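PDB 4AXS: carbamate kinase from Mycoplasma penetrans, which probably catalyses reversible phosphoryl transfer between carbamoyl phosphate and ADP, yielding ATP and carbamate, as other carbamate kinases of the amino acid kinase family do. Local coordinates for residues L129-Q134 and C204-G209; I27-G32 and H62-G67; Q134-A139 and D189-D194; Q42-V47 and G108-T113; G213-I218 and G228-D233. One frame throughout, in Å; residues are numbered along the deposited sequence.

Contact 1. Residues L129-Q134 and C204-G209; sequences LYFLTQ and CVCIVG
F131 lies beside V208 and ends on C206, and its side chain can be followed atom by atom. F131 CB touches V208 CG1 at 3.9 Å. With CG anti to the carbonyl carbon (chi1 -54°), the ring runs along V208, whose CG1 approaches F131 CD1 obliquely at 3.5 Å. Farther out, F131 CE1 meets C206 CB, which lies in the ring plane at 3.8 Å. The sulfur of C206 is also at the ring edge, SG lying 5.4 Å from the F131 centroid and 84° off the normal: a Cys sulfur-aromatic contact. Next to this row, two short parallel strands are paired, L129 with C206 and Y130 with I207. L129 N donates to V205 O, and L129 O accepts from I207 N (2.7 Å). F131 N reaches I207 O almost straight down its C=O direction. On the face of the pair carrying Y130 and I207, Y130 CD2 packs on I207 CG2, the two side chains crossing at about a right angle. Beyond the strand pairing, G209 N donates to T133 OG1 (3.0 Å), so a hydroxyl replaces a carbonyl as acceptor. The contact therefore combines a backbone ladder with apolar flanks, as suits a buried place where F131 also meets F131 of the second subunit.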
# COMPACT_ATOMS: atom_id res chain seq x y z
N LEU A 129 1.93 7.96 -7.45
CA LEU A 129 1.02 7.36 -6.46
C LEU A 129 1.07 5.82 -6.45
O LEU A 129 1.32 5.22 -7.48
CB LEU A 129 -0.42 7.80 -6.76
CG LEU A 129 -0.96 9.11 -6.17
CD1 LEU A 129 0.16 10.07 -5.81
CD2 LEU A 129 -1.96 9.76 -7.14
N TYR A 130 0.85 5.21 -5.29
CA TYR A 130 0.70 3.75 -5.19
C TYR A 130 -0.59 3.43 -4.47
O TYR A 130 -0.67 3.59 -3.26
CB TYR A 130 1.87 3.05 -4.47
CG TYR A 130 1.81 1.54 -4.63
CD1 TYR A 130 0.93 0.76 -3.87
CD2 TYR A 130 2.60 0.90 -5.58
CE1 TYR A 130 0.85 -0.61 -4.05
CE2 TYR A 130 2.54 -0.47 -5.77
CZ TYR A 130 1.67 -1.23 -5.01
OH TYR A 130 1.63 -2.59 -5.22
N PHE A 131 -1.58 2.96 -5.21
CA PHE A 131 -2.84 2.53 -4.62
C PHE A 131 -2.78 1.06 -4.22
O PHE A 131 -2.58 0.18 -5.06
CB PHE A 131 -4.00 2.73 -5.59
CG PHE A 131 -4.12 4.12 -6.11
CD1 PHE A 131 -3.46 4.50 -7.27
CD2 PHE A 131 -4.89 5.07 -5.45
CE1 PHE A 131 -3.56 5.79 -7.76
CE2 PHE A 131 -5.00 6.36 -5.94
CZ PHE A 131 -4.33 6.72 -7.10
N LEU A 132 -2.98 0.79 -2.95
CA LEU A 132 -3.24 -0.57 -2.52
C LEU A 132 -4.42 -1.07 -3.36
O LEU A 132 -5.43 -0.37 -3.49
CB LEU A 132 -3.56 -0.56 -1.02
CG LEU A 132 -3.62 -1.86 -0.22
CD1 LEU A 132 -5.06 -2.19 0.11
CD2 LEU A 132 -2.94 -3.04 -0.94
N THR A 133 -4.30 -2.27 -3.95
CA THR A 133 -5.30 -2.75 -4.91
C THR A 133 -6.08 -4.01 -4.52
O THR A 133 -5.51 -5.08 -4.29
CB THR A 133 -4.67 -2.97 -6.31
OG1 THR A 133 -4.04 -1.77 -6.76
CG2 THR A 133 -5.74 -3.43 -7.35
N GLN A 134 -7.40 -3.89 -4.47
CA GLN A 134 -8.27 -5.05 -4.33
C GLN A 134 -8.99 -5.32 -5.65
O GLN A 134 -9.66 -4.44 -6.21
CB GLN A 134 -9.26 -4.89 -3.17
CG GLN A 134 -8.71 -5.36 -1.82
CD GLN A 134 -9.71 -5.24 -0.66
OE1 GLN A 134 -9.83 -4.20 -0.03
NE2 GLN A 134 -10.43 -6.33 -0.39
N CYS A 204 -1.06 12.38 -12.98
CA CYS A 204 -0.47 11.60 -11.91
C CYS A 204 -0.02 10.25 -12.43
O CYS A 204 -0.79 9.54 -13.08
CB CYS A 204 -1.44 11.45 -10.74
SG CYS A 204 -1.80 13.04 -9.92
N VAL A 205 1.25 9.92 -12.19
CA VAL A 205 1.77 8.60 -12.54
C VAL A 205 1.40 7.59 -11.45
O VAL A 205 1.99 7.57 -10.37
CB VAL A 205 3.29 8.63 -12.80
CG1 VAL A 205 3.97 9.46 -11.75
CG2 VAL A 205 3.86 7.22 -12.84
N CYS A 206 0.42 6.74 -11.77
CA CYS A 206 -0.27 5.88 -10.81
C CYS A 206 0.18 4.43 -10.85
O CYS A 206 0.11 3.79 -11.89
CB CYS A 206 -1.76 5.88 -11.11
SG CYS A 206 -2.52 7.49 -11.25
N ILE A 207 0.59 3.90 -9.70
CA ILE A 207 0.98 2.50 -9.59
C ILE A 207 -0.16 1.70 -8.99
O ILE A 207 -0.60 1.97 -7.88
CB ILE A 207 2.25 2.33 -8.75
CG1 ILE A 207 3.32 3.34 -9.19
CG2 ILE A 207 2.76 0.91 -8.85
CD1 ILE A 207 4.54 3.37 -8.30
N VAL A 208 -0.64 0.72 -9.75
CA VAL A 208 -1.79 -0.09 -9.34
C VAL A 208 -1.65 -1.55 -9.74
O VAL A 208 -0.71 -1.93 -10.47
CB VAL A 208 -3.08 0.43 -9.97
CG1 VAL A 208 -3.46 1.77 -9.38
CG2 VAL A 208 -2.93 0.51 -11.48
N GLY A 209 -2.59 -2.36 -9.28
CA GLY A 209 -2.62 -3.78 -9.61
C GLY A 209 -1.37 -4.52 -9.17
O GLY A 209 -0.91 -5.45 -9.86

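Contact 2. Residues I27-G32 and H62-G67; sequences IVIALG and HEVIVG
The H62 imidazole carries I27 CD1 over one face, 3.4 Å above its plane and displaced toward the rim. The line from the methyl to the ring centroid is 24° off the normal, which makes this a CH-pi contact at the entrance to a parallel strand pair. Strands 27-31 and 64-68 are joined by a beta-alpha-beta crossover through helices 40-46 and 48-59, and they neighbour each other in the main sheet of this amino acid kinase fold. Their short segments run 4.7 Å apart. The ladder starts with I27 N donating to E63 O (2.6 Å) and continues through I65 N to I27 O and I29 N to I65 O; the bond from G67 N to I29 O is weak. On the face bearing I27, I29, V64 and V66, I29 CD1 rests against V64 CG1 (3.8 Å), and L57 of helix 48-59 covers both residues. V28 and I65 share the other face. V28 has CG1 anti to its backbone N (chi1 172°), which leaves CG2 to meet I65 CB, the two side chains crossing at a slant, while helix 232-242 packs on V28 and A30. The last rung joins L31 N to G67 O at 3.1 Å, with the donor standing 45° out of the carbonyl plane.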
# COMPACT_ATOMS: atom_id res chain seq x y z
N ILE A 27 0.01 4.72 -21.83
CA ILE A 27 0.70 3.43 -21.85
C ILE A 27 0.69 2.72 -20.50
O ILE A 27 1.20 3.24 -19.51
CB ILE A 27 2.17 3.59 -22.26
CG1 ILE A 27 2.27 4.29 -23.62
CG2 ILE A 27 2.86 2.24 -22.26
CD1 ILE A 27 3.64 4.87 -23.92
N VAL A 28 0.13 1.51 -20.46
CA VAL A 28 0.13 0.70 -19.26
C VAL A 28 1.25 -0.32 -19.32
O VAL A 28 1.32 -1.12 -20.26
CB VAL A 28 -1.19 -0.05 -19.07
CG1 VAL A 28 -1.06 -1.03 -17.92
CG2 VAL A 28 -2.33 0.93 -18.81
N ILE A 29 2.12 -0.29 -18.33
CA ILE A 29 3.27 -1.17 -18.32
C ILE A 29 3.20 -2.14 -17.15
O ILE A 29 2.92 -1.74 -16.03
CB ILE A 29 4.60 -0.37 -18.26
CG1 ILE A 29 4.61 0.71 -19.34
CG2 ILE A 29 5.80 -1.29 -18.45
CD1 ILE A 29 5.95 1.40 -19.51
N ALA A 30 3.46 -3.42 -17.41
CA ALA A 30 3.38 -4.45 -16.38
C ALA A 30 4.74 -5.12 -16.16
O ALA A 30 5.29 -5.73 -17.06
CB ALA A 30 2.33 -5.49 -16.76
N LEU A 31 5.26 -5.01 -14.94
CA LEU A 31 6.60 -5.51 -14.62
C LEU A 31 6.58 -6.81 -13.81
O LEU A 31 6.09 -6.84 -12.68
CB LEU A 31 7.37 -4.43 -13.84
CG LEU A 31 8.74 -4.74 -13.22
CD1 LEU A 31 9.80 -4.94 -14.27
CD2 LEU A 31 9.11 -3.57 -12.32
N GLY A 32 7.11 -7.88 -14.39
CA GLY A 32 7.08 -9.17 -13.74
C GLY A 32 7.73 -9.17 -12.37
O GLY A 32 8.64 -8.41 -12.11
N HIS A 62 3.88 10.89 -22.99
CA HIS A 62 3.00 9.77 -22.65
C HIS A 62 2.53 9.77 -21.19
O HIS A 62 3.22 10.25 -20.29
CB HIS A 62 3.68 8.44 -22.97
CG HIS A 62 4.12 8.31 -24.39
ND1 HIS A 62 3.22 8.15 -25.43
CD2 HIS A 62 5.35 8.31 -24.95
CE1 HIS A 62 3.89 8.06 -26.57
NE2 HIS A 62 5.18 8.16 -26.31
N GLU A 63 1.33 9.22 -20.99
CA GLU A 63 0.83 8.89 -19.67
C GLU A 63 1.18 7.44 -19.39
O GLU A 63 0.72 6.55 -20.10
CB GLU A 63 -0.70 9.05 -19.61
CG GLU A 63 -1.25 10.39 -20.10
CD GLU A 63 -2.66 10.25 -20.67
OE1 GLU A 63 -2.78 9.78 -21.83
OE2 GLU A 63 -3.64 10.58 -19.97
N VAL A 64 1.99 7.19 -18.37
CA VAL A 64 2.36 5.82 -18.00
C VAL A 64 1.66 5.39 -16.72
O VAL A 64 1.95 5.90 -15.63
CB VAL A 64 3.90 5.65 -17.81
CG1 VAL A 64 4.24 4.19 -17.50
CG2 VAL A 64 4.66 6.13 -19.03
N ILE A 65 0.74 4.45 -16.86
CA ILE A 65 0.13 3.77 -15.72
C ILE A 65 1.00 2.57 -15.38
O ILE A 65 1.30 1.75 -16.24
CB ILE A 65 -1.27 3.28 -16.08
CG1 ILE A 65 -2.18 4.47 -16.41
CG2 ILE A 65 -1.85 2.46 -14.93
CD1 ILE A 65 -1.86 5.20 -17.69
N VAL A 66 1.42 2.47 -14.12
CA VAL A 66 2.39 1.43 -13.77
C VAL A 66 1.82 0.29 -12.92
O VAL A 66 0.95 0.51 -12.08
CB VAL A 66 3.62 2.03 -13.08
CG1 VAL A 66 4.65 0.96 -12.82
CG2 VAL A 66 4.21 3.13 -13.95
N GLY A 67 2.31 -0.92 -13.17
CA GLY A 67 1.86 -2.12 -12.49
C GLY A 67 2.99 -3.12 -12.34
O GLY A 67 4.05 -2.94 -12.92

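Contact 3. Residues Q134-A139 and D189-D194; sequences QTIVDA and DFIGID
An antiparallel pairing at one border of the mixed four-stranded sheet joins I136 to D189 and T135 to F190, the former a hydrogen-bonded pair and the latter a non-hydrogen-bonded one. I136 N donates to D189 O at 2.6 Å, approaching from above the carbonyl plane by 36°. One step on, I191 N gives its hydrogen to Q134 O (3.2 Å), this time in the carbonyl plane, and F190 CA adds a CA-H...O contact to the same oxygen. Side chains of each pair lie alongside one another. F190 turns the edge of its ring to T135, whose OG1 sits in the ring plane, 3.3 Å from both CD1 and CE1 of F190; that hydroxyl is already bonded to G212 O. D189 has CG between its backbone N and carbonyl carbon (chi1 67°), a placement that lays the carboxylate along I136, with OD1 3.3 Å from I136 CB. I191 follows Q134 instead: its CG1 is 3.9 Å from Q134 CB. NE2 of Q134 bonds T216 OG1 and T113 OG1 of the second subunit, while OE1 lies near I191 CD1. A type I turn from F190 to I193, with G192 at the N-cap position, leads into helix 193-201. Strand 214-218 flanks 134-137 on its other side, Y223 covers I136 and I191, and helix 232-242 packs on F190.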
# COMPACT_ATOMS: atom_id res chain seq x y z
N GLN A 134 -7.40 -3.89 -4.47
CA GLN A 134 -8.27 -5.05 -4.33
C GLN A 134 -8.99 -5.32 -5.65
O GLN A 134 -9.66 -4.44 -6.21
CB GLN A 134 -9.26 -4.89 -3.17
CG GLN A 134 -8.71 -5.36 -1.82
CD GLN A 134 -9.71 -5.24 -0.66
OE1 GLN A 134 -9.83 -4.20 -0.03
NE2 GLN A 134 -10.43 -6.33 -0.39
N THR A 135 -8.81 -6.54 -6.16
CA THR A 135 -9.38 -6.90 -7.44
C THR A 135 -10.64 -7.71 -7.24
O THR A 135 -10.65 -8.73 -6.57
CB THR A 135 -8.38 -7.70 -8.31
OG1 THR A 135 -7.29 -6.86 -8.69
CG2 THR A 135 -9.08 -8.24 -9.59
N ILE A 136 -11.72 -7.21 -7.84
CA ILE A 136 -13.00 -7.87 -7.83
C ILE A 136 -13.00 -9.07 -8.76
O ILE A 136 -12.64 -8.99 -9.93
CB ILE A 136 -14.12 -6.91 -8.25
CG1 ILE A 136 -13.96 -5.55 -7.57
CG2 ILE A 136 -15.48 -7.52 -7.94
CD1 ILE A 136 -14.27 -5.58 -6.09
N VAL A 137 -13.38 -10.21 -8.20
CA VAL A 137 -13.62 -11.39 -9.01
C VAL A 137 -14.99 -11.91 -8.63
O VAL A 137 -15.49 -11.63 -7.53
CB VAL A 137 -12.55 -12.47 -8.79
CG1 VAL A 137 -11.18 -11.94 -9.17
CG2 VAL A 137 -12.56 -12.93 -7.34
N ASP A 138 -15.60 -12.63 -9.56
CA ASP A 138 -16.86 -13.31 -9.32
C ASP A 138 -16.58 -14.57 -8.51
O ASP A 138 -15.57 -15.26 -8.74
CB ASP A 138 -17.53 -13.62 -10.67
CG ASP A 138 -18.39 -14.86 -10.64
OD1 ASP A 138 -19.59 -14.74 -10.30
OD2 ASP A 138 -17.87 -15.95 -10.97
N ALA A 139 -17.44 -14.86 -7.54
CA ALA A 139 -17.22 -15.98 -6.61
C ALA A 139 -17.55 -17.33 -7.23
O ALA A 139 -17.15 -18.37 -6.71
CB ALA A 139 -18.03 -15.78 -5.34
N ASP A 189 -13.28 -6.07 -11.82
CA ASP A 189 -12.84 -4.69 -11.59
C ASP A 189 -12.12 -4.46 -10.27
O ASP A 189 -11.52 -5.37 -9.71
CB ASP A 189 -13.96 -3.65 -11.79
CG ASP A 189 -15.04 -3.75 -10.76
OD1 ASP A 189 -15.47 -4.89 -10.49
OD2 ASP A 189 -15.46 -2.70 -10.23
N PHE A 190 -12.15 -3.22 -9.79
CA PHE A 190 -11.23 -2.81 -8.74
C PHE A 190 -11.81 -1.73 -7.86
O PHE A 190 -12.51 -0.85 -8.34
CB PHE A 190 -9.91 -2.35 -9.37
CG PHE A 190 -9.45 -3.21 -10.52
CD1 PHE A 190 -8.77 -4.40 -10.28
CD2 PHE A 190 -9.71 -2.85 -11.84
CE1 PHE A 190 -8.34 -5.21 -11.34
CE2 PHE A 190 -9.28 -3.66 -12.92
CZ PHE A 190 -8.60 -4.84 -12.66
N ILE A 191 -11.51 -1.81 -6.57
CA ILE A 191 -12.18 -0.95 -5.60
C ILE A 191 -12.21 0.55 -5.91
O ILE A 191 -13.21 1.22 -5.66
CB ILE A 191 -11.67 -1.21 -4.17
CG1 ILE A 191 -12.27 -2.52 -3.64
CG2 ILE A 191 -12.05 -0.06 -3.23
CD1 ILE A 191 -12.51 -2.52 -2.13
N GLY A 192 -11.14 1.10 -6.47
CA GLY A 192 -11.13 2.54 -6.72
C GLY A 192 -10.92 2.97 -8.15
O GLY A 192 -10.55 4.12 -8.40
N ILE A 193 -11.17 2.06 -9.10
CA ILE A 193 -10.91 2.33 -10.51
C ILE A 193 -11.43 3.70 -10.85
O ILE A 193 -10.70 4.52 -11.41
CB ILE A 193 -11.61 1.32 -11.44
CG1 ILE A 193 -12.53 0.41 -10.64
CG2 ILE A 193 -10.58 0.52 -12.23
CD1 ILE A 193 -13.58 -0.28 -11.46
N ASP A 194 -12.68 3.94 -10.51
CA ASP A 194 -13.27 5.25 -10.75
C ASP A 194 -12.30 6.37 -10.37
O ASP A 194 -11.97 7.20 -11.21
CB ASP A 194 -14.60 5.38 -10.02
CG ASP A 194 -15.76 4.95 -10.89
OD1 ASP A 194 -15.64 5.13 -12.12
OD2 ASP A 194 -16.77 4.41 -10.37

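Contact 4. Residues Q42-V47 and G108-T113; sequences QQKELV and GYHMLT
H110 ND1 donates to Q43 OE1 at the edge of the imidazole (2.8 Å, N-H...O angle 157°), although the place of that oxygen is less certain. The bond joins helix 40-46 to the long helix 96-121, whose packing in this amino acid kinase fold centres on H110. Q43 reaches the ring through an extended chain whose CG is anti to the backbone N (chi1 -172°), and its amide plane is turned 76° from the imidazole. Both faces of the imidazole are covered. K44 N stands over its centre on one face, 4.0 Å above the plane, and K44 CB makes a CH-pi contact, while Y109 CD2 lies above the face opposite K44 N. K44 crosses the ring at about a right angle, bringing CG to 3.4 Å from H110 CD2. One water then links K44 to Y109, lying 2.8 Å from Y109 OH and accepting from K44 NZ at 3.2 Å. The other ring nitrogen of H110, NE2, is bonded to E98 OE2 of the second subunit, so both nitrogens have partners and the ring ties the helix pair to the dimer interface. Farther along the helices the contact becomes apolar. M111, which also packs on V66 and H68, receives V47 from the shorter helix: V47 CG2 is 3.7 Å from M111 CG.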
# COMPACT_ATOMS: atom_id res chain seq x y z
N GLN A 42 18.39 -6.17 -3.33
CA GLN A 42 18.50 -6.09 -4.78
C GLN A 42 17.24 -5.55 -5.46
O GLN A 42 17.31 -4.94 -6.54
CB GLN A 42 18.92 -7.43 -5.39
CG GLN A 42 17.87 -8.52 -5.35
CD GLN A 42 18.31 -9.81 -6.05
OE1 GLN A 42 17.89 -10.09 -7.18
NE2 GLN A 42 19.15 -10.60 -5.38
N GLN A 43 16.08 -5.78 -4.83
CA GLN A 43 14.83 -5.22 -5.33
C GLN A 43 14.97 -3.70 -5.42
O GLN A 43 14.55 -3.09 -6.41
CB GLN A 43 13.64 -5.61 -4.42
CG GLN A 43 12.26 -5.22 -4.99
CD GLN A 43 11.07 -5.66 -4.13
OE1 GLN A 43 10.81 -5.09 -3.06
NE2 GLN A 43 10.33 -6.65 -4.61
N LYS A 44 15.58 -3.10 -4.39
CA LYS A 44 15.89 -1.68 -4.44
C LYS A 44 16.78 -1.34 -5.64
O LYS A 44 16.58 -0.34 -6.32
CB LYS A 44 16.53 -1.22 -3.13
CG LYS A 44 16.09 0.17 -2.68
CD LYS A 44 16.70 0.53 -1.32
CE LYS A 44 16.83 -0.73 -0.44
NZ LYS A 44 17.10 -0.44 1.00
N GLU A 45 17.76 -2.20 -5.90
CA GLU A 45 18.55 -2.10 -7.16
C GLU A 45 17.79 -2.32 -8.46
O GLU A 45 17.78 -1.45 -9.33
CB GLU A 45 19.68 -3.12 -7.15
CG GLU A 45 21.01 -2.51 -7.51
CD GLU A 45 21.22 -1.14 -6.86
OE1 GLU A 45 21.44 -1.10 -5.63
OE2 GLU A 45 21.15 -0.11 -7.57
N LEU A 46 17.16 -3.47 -8.59
CA LEU A 46 16.49 -3.84 -9.85
C LEU A 46 15.49 -2.75 -10.24
O LEU A 46 15.44 -2.35 -11.40
CB LEU A 46 15.79 -5.20 -9.68
CG LEU A 46 16.62 -6.47 -9.92
CD1 LEU A 46 18.11 -6.29 -9.68
CD2 LEU A 46 16.09 -7.63 -9.10
N VAL A 47 14.72 -2.25 -9.29
CA VAL A 47 13.62 -1.37 -9.63
C VAL A 47 14.05 -0.08 -10.34
O VAL A 47 13.24 0.57 -10.99
CB VAL A 47 12.72 -1.08 -8.39
CG1 VAL A 47 13.47 -0.25 -7.33
CG2 VAL A 47 11.44 -0.38 -8.81
N GLY A 108 5.50 -1.48 -3.45
CA GLY A 108 5.07 -0.14 -3.81
C GLY A 108 6.03 0.89 -3.26
O GLY A 108 6.29 1.93 -3.87
N TYR A 109 6.58 0.58 -2.10
CA TYR A 109 7.58 1.43 -1.50
C TYR A 109 8.80 1.60 -2.40
O TYR A 109 9.22 2.74 -2.70
CB TYR A 109 7.96 0.87 -0.12
CG TYR A 109 9.28 1.36 0.41
CD1 TYR A 109 9.60 2.71 0.41
CD2 TYR A 109 10.19 0.47 0.95
CE1 TYR A 109 10.82 3.16 0.92
CE2 TYR A 109 11.40 0.90 1.46
CZ TYR A 109 11.71 2.24 1.45
OH TYR A 109 12.91 2.65 1.95
N HIS A 110 9.37 0.49 -2.85
CA HIS A 110 10.56 0.56 -3.70
C HIS A 110 10.27 1.26 -5.04
O HIS A 110 11.01 2.13 -5.47
CB HIS A 110 11.16 -0.82 -3.93
CG HIS A 110 11.99 -1.32 -2.79
ND1 HIS A 110 12.03 -2.65 -2.42
CD2 HIS A 110 12.83 -0.68 -1.96
CE1 HIS A 110 12.85 -2.80 -1.40
NE2 HIS A 110 13.35 -1.61 -1.10
N MET A 111 9.16 0.92 -5.67
CA MET A 111 8.77 1.60 -6.89
C MET A 111 8.52 3.10 -6.68
O MET A 111 8.99 3.92 -7.47
CB MET A 111 7.57 0.90 -7.55
CG MET A 111 7.89 -0.55 -7.94
SD MET A 111 6.62 -1.40 -8.90
CE MET A 111 6.75 -0.52 -10.44
N LEU A 112 7.80 3.46 -5.60
CA LEU A 112 7.45 4.85 -5.33
C LEU A 112 8.68 5.75 -5.21
O LEU A 112 8.70 6.85 -5.75
CB LEU A 112 6.62 4.96 -4.07
CG LEU A 112 5.65 6.14 -4.04
CD1 LEU A 112 4.80 6.13 -5.30
CD2 LEU A 112 4.79 6.06 -2.78
N THR A 113 9.69 5.29 -4.49
CA THR A 113 10.93 6.06 -4.44
C THR A 113 11.52 6.17 -5.85
O THR A 113 11.66 7.28 -6.39
CB THR A 113 12.00 5.39 -3.56
OG1 THR A 113 11.53 5.31 -2.20
CG2 THR A 113 13.27 6.19 -3.58
O HOH W 1 14.94 0.88 2.88

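Contact 5. Residues G213-I218 and G228-D233; sequences GIPTII and GVIDKD. With SO4 (sulfate ion), chain B.
P215 is pressed against G228 and I230, whereas the chain beyond them opens toward a bound sulfate. In the tight part, P215 CG comes to 3.1 Å from G228 O and 3.5 Å from G228 C, so the pyrrolidine ring abuts the peptide after the glycine. I230 has CG1 anti to the carbonyl carbon (chi1 -70°), which directs CD1 at the strand: that methyl is 3.7 Å from P215 CA and 3.9 Å from G213 O. I230 also packs on T135 and V137 of strand 134-137, which neighbours 214-218 in the same mixed sheet. The contact across the segments rests on packing, without hydrogen bonds. In fold terms, the loop 228-231, which follows strand 223-225, leads into helix 232-242, with D231 as N-cap; its OD1 accepts weakly from D233 N and also from F234 N. The looser side begins here. K232 leads away from the strand, bent at chi2 and chi4, and its NZ lies between two anions: it donates to sulfate O4 at 3.2 Å and forms a salt bridge with D233, K232 NZ to D233 OD1 2.9 Å, met from 38° above the carboxylate plane. The sulfate, probably from the crystallisation liquor, is also hydrogen-bonded by G33 N.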
# COMPACT_ATOMS: atom_id res chain seq x y z
N GLY A 213 -3.43 -7.38 -7.54
CA GLY A 213 -4.45 -6.99 -6.59
C GLY A 213 -4.87 -8.17 -5.74
O GLY A 213 -4.64 -9.32 -6.12
N ILE A 214 -5.47 -7.89 -4.59
CA ILE A 214 -5.93 -8.93 -3.69
C ILE A 214 -7.29 -9.42 -4.14
O ILE A 214 -8.23 -8.64 -4.25
CB ILE A 214 -6.04 -8.37 -2.23
CG1 ILE A 214 -4.67 -7.95 -1.70
CG2 ILE A 214 -6.72 -9.38 -1.29
CD1 ILE A 214 -4.79 -7.09 -0.47
N PRO A 215 -7.40 -10.73 -4.41
CA PRO A 215 -8.67 -11.36 -4.79
C PRO A 215 -9.79 -10.96 -3.82
O PRO A 215 -9.71 -11.26 -2.63
CB PRO A 215 -8.38 -12.86 -4.62
CG PRO A 215 -6.89 -12.99 -4.68
CD PRO A 215 -6.30 -11.70 -4.22
N THR A 216 -10.82 -10.30 -4.34
CA THR A 216 -11.93 -9.84 -3.52
C THR A 216 -13.29 -10.17 -4.15
O THR A 216 -13.61 -9.65 -5.22
CB THR A 216 -11.87 -8.33 -3.30
OG1 THR A 216 -10.65 -7.99 -2.62
CG2 THR A 216 -13.07 -7.86 -2.47
N ILE A 217 -14.08 -10.99 -3.47
CA ILE A 217 -15.43 -11.27 -3.96
C ILE A 217 -16.48 -10.33 -3.35
O ILE A 217 -16.21 -9.62 -2.38
CB ILE A 217 -15.85 -12.74 -3.76
CG1 ILE A 217 -16.19 -13.02 -2.29
CG2 ILE A 217 -14.76 -13.70 -4.27
CD1 ILE A 217 -16.68 -14.45 -2.06
N ILE A 218 -17.67 -10.32 -3.94
CA ILE A 218 -18.77 -9.53 -3.41
C ILE A 218 -19.91 -10.44 -3.00
O ILE A 218 -20.45 -11.19 -3.82
CB ILE A 218 -19.28 -8.49 -4.42
CG1 ILE A 218 -18.23 -7.42 -4.65
CG2 ILE A 218 -20.55 -7.84 -3.91
CD1 ILE A 218 -18.72 -6.27 -5.50
N GLY A 228 -5.81 -16.74 -2.74
CA GLY A 228 -5.63 -17.05 -4.13
C GLY A 228 -4.90 -15.90 -4.79
O GLY A 228 -4.55 -14.91 -4.13
N VAL A 229 -4.67 -16.03 -6.09
CA VAL A 229 -3.96 -15.01 -6.83
C VAL A 229 -4.72 -14.58 -8.07
O VAL A 229 -5.71 -15.20 -8.48
CB VAL A 229 -2.58 -15.50 -7.28
CG1 VAL A 229 -1.76 -15.97 -6.09
CG2 VAL A 229 -2.73 -16.61 -8.31
N ILE A 230 -4.25 -13.51 -8.67
CA ILE A 230 -4.81 -13.00 -9.89
C ILE A 230 -3.61 -12.73 -10.74
O ILE A 230 -2.64 -12.13 -10.26
CB ILE A 230 -5.58 -11.72 -9.63
CG1 ILE A 230 -6.85 -12.07 -8.83
CG2 ILE A 230 -5.89 -11.02 -10.93
CD1 ILE A 230 -7.52 -10.90 -8.23
N ASP A 231 -3.64 -13.22 -11.97
CA ASP A 231 -2.55 -13.04 -12.90
C ASP A 231 -2.40 -11.54 -13.19
O ASP A 231 -3.33 -10.89 -13.65
CB ASP A 231 -2.85 -13.82 -14.18
CG ASP A 231 -1.77 -13.66 -15.23
OD1 ASP A 231 -1.71 -12.57 -15.84
OD2 ASP A 231 -0.98 -14.61 -15.41
N LYS A 232 -1.22 -11.01 -12.88
CA LYS A 232 -0.97 -9.58 -13.01
C LYS A 232 -1.15 -9.07 -14.44
O LYS A 232 -1.57 -7.93 -14.64
CB LYS A 232 0.42 -9.22 -12.46
CG LYS A 232 1.62 -9.76 -13.26
CD LYS A 232 2.09 -8.76 -14.30
CE LYS A 232 3.54 -8.99 -14.67
NZ LYS A 232 3.75 -10.26 -15.43
N ASP A 233 -0.86 -9.91 -15.43
CA ASP A 233 -1.07 -9.49 -16.83
C ASP A 233 -2.57 -9.27 -17.13
O ASP A 233 -2.96 -8.23 -17.63
CB ASP A 233 -0.37 -10.45 -17.81
CG ASP A 233 1.15 -10.53 -17.58
OD1 ASP A 233 1.82 -9.47 -17.50
OD2 ASP A 233 1.69 -11.66 -17.51
S SO4 B . 4.66 -12.68 -11.80
O1 SO4 B . 3.71 -13.15 -10.79
O2 SO4 B . 5.26 -11.45 -11.27
O3 SO4 B . 5.73 -13.65 -12.05
O4 SO4 B . 3.99 -12.45 -13.09

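Contacts 1 and 2 lie 11 Å apart between centres and are stitched edge to edge: probable hydrogen bonds, V208 N to V66 O 2.8 Å and V66 N to C206 O 2.9 Å, suggest that strand 205-207 continues the main sheet. Contacts 3 and 5, 8 Å apart between centres, belong to the second sheet, where T216 N probably bonds T135 O (2.7 Å). Q134 is shared by contacts 1 and 3, so residues 129-139 run from one sheet to the other. Contact 4 packs against contact 1, with G108 CA 3.2 Å from Y130 CD2, but lies about 25 Å between centres from contact 3. Contacts 2 and 5 meet near the sulfate, where G32 CA is 3.7 Å from K232 CE, consistent with an anion-binding spot at the strand end.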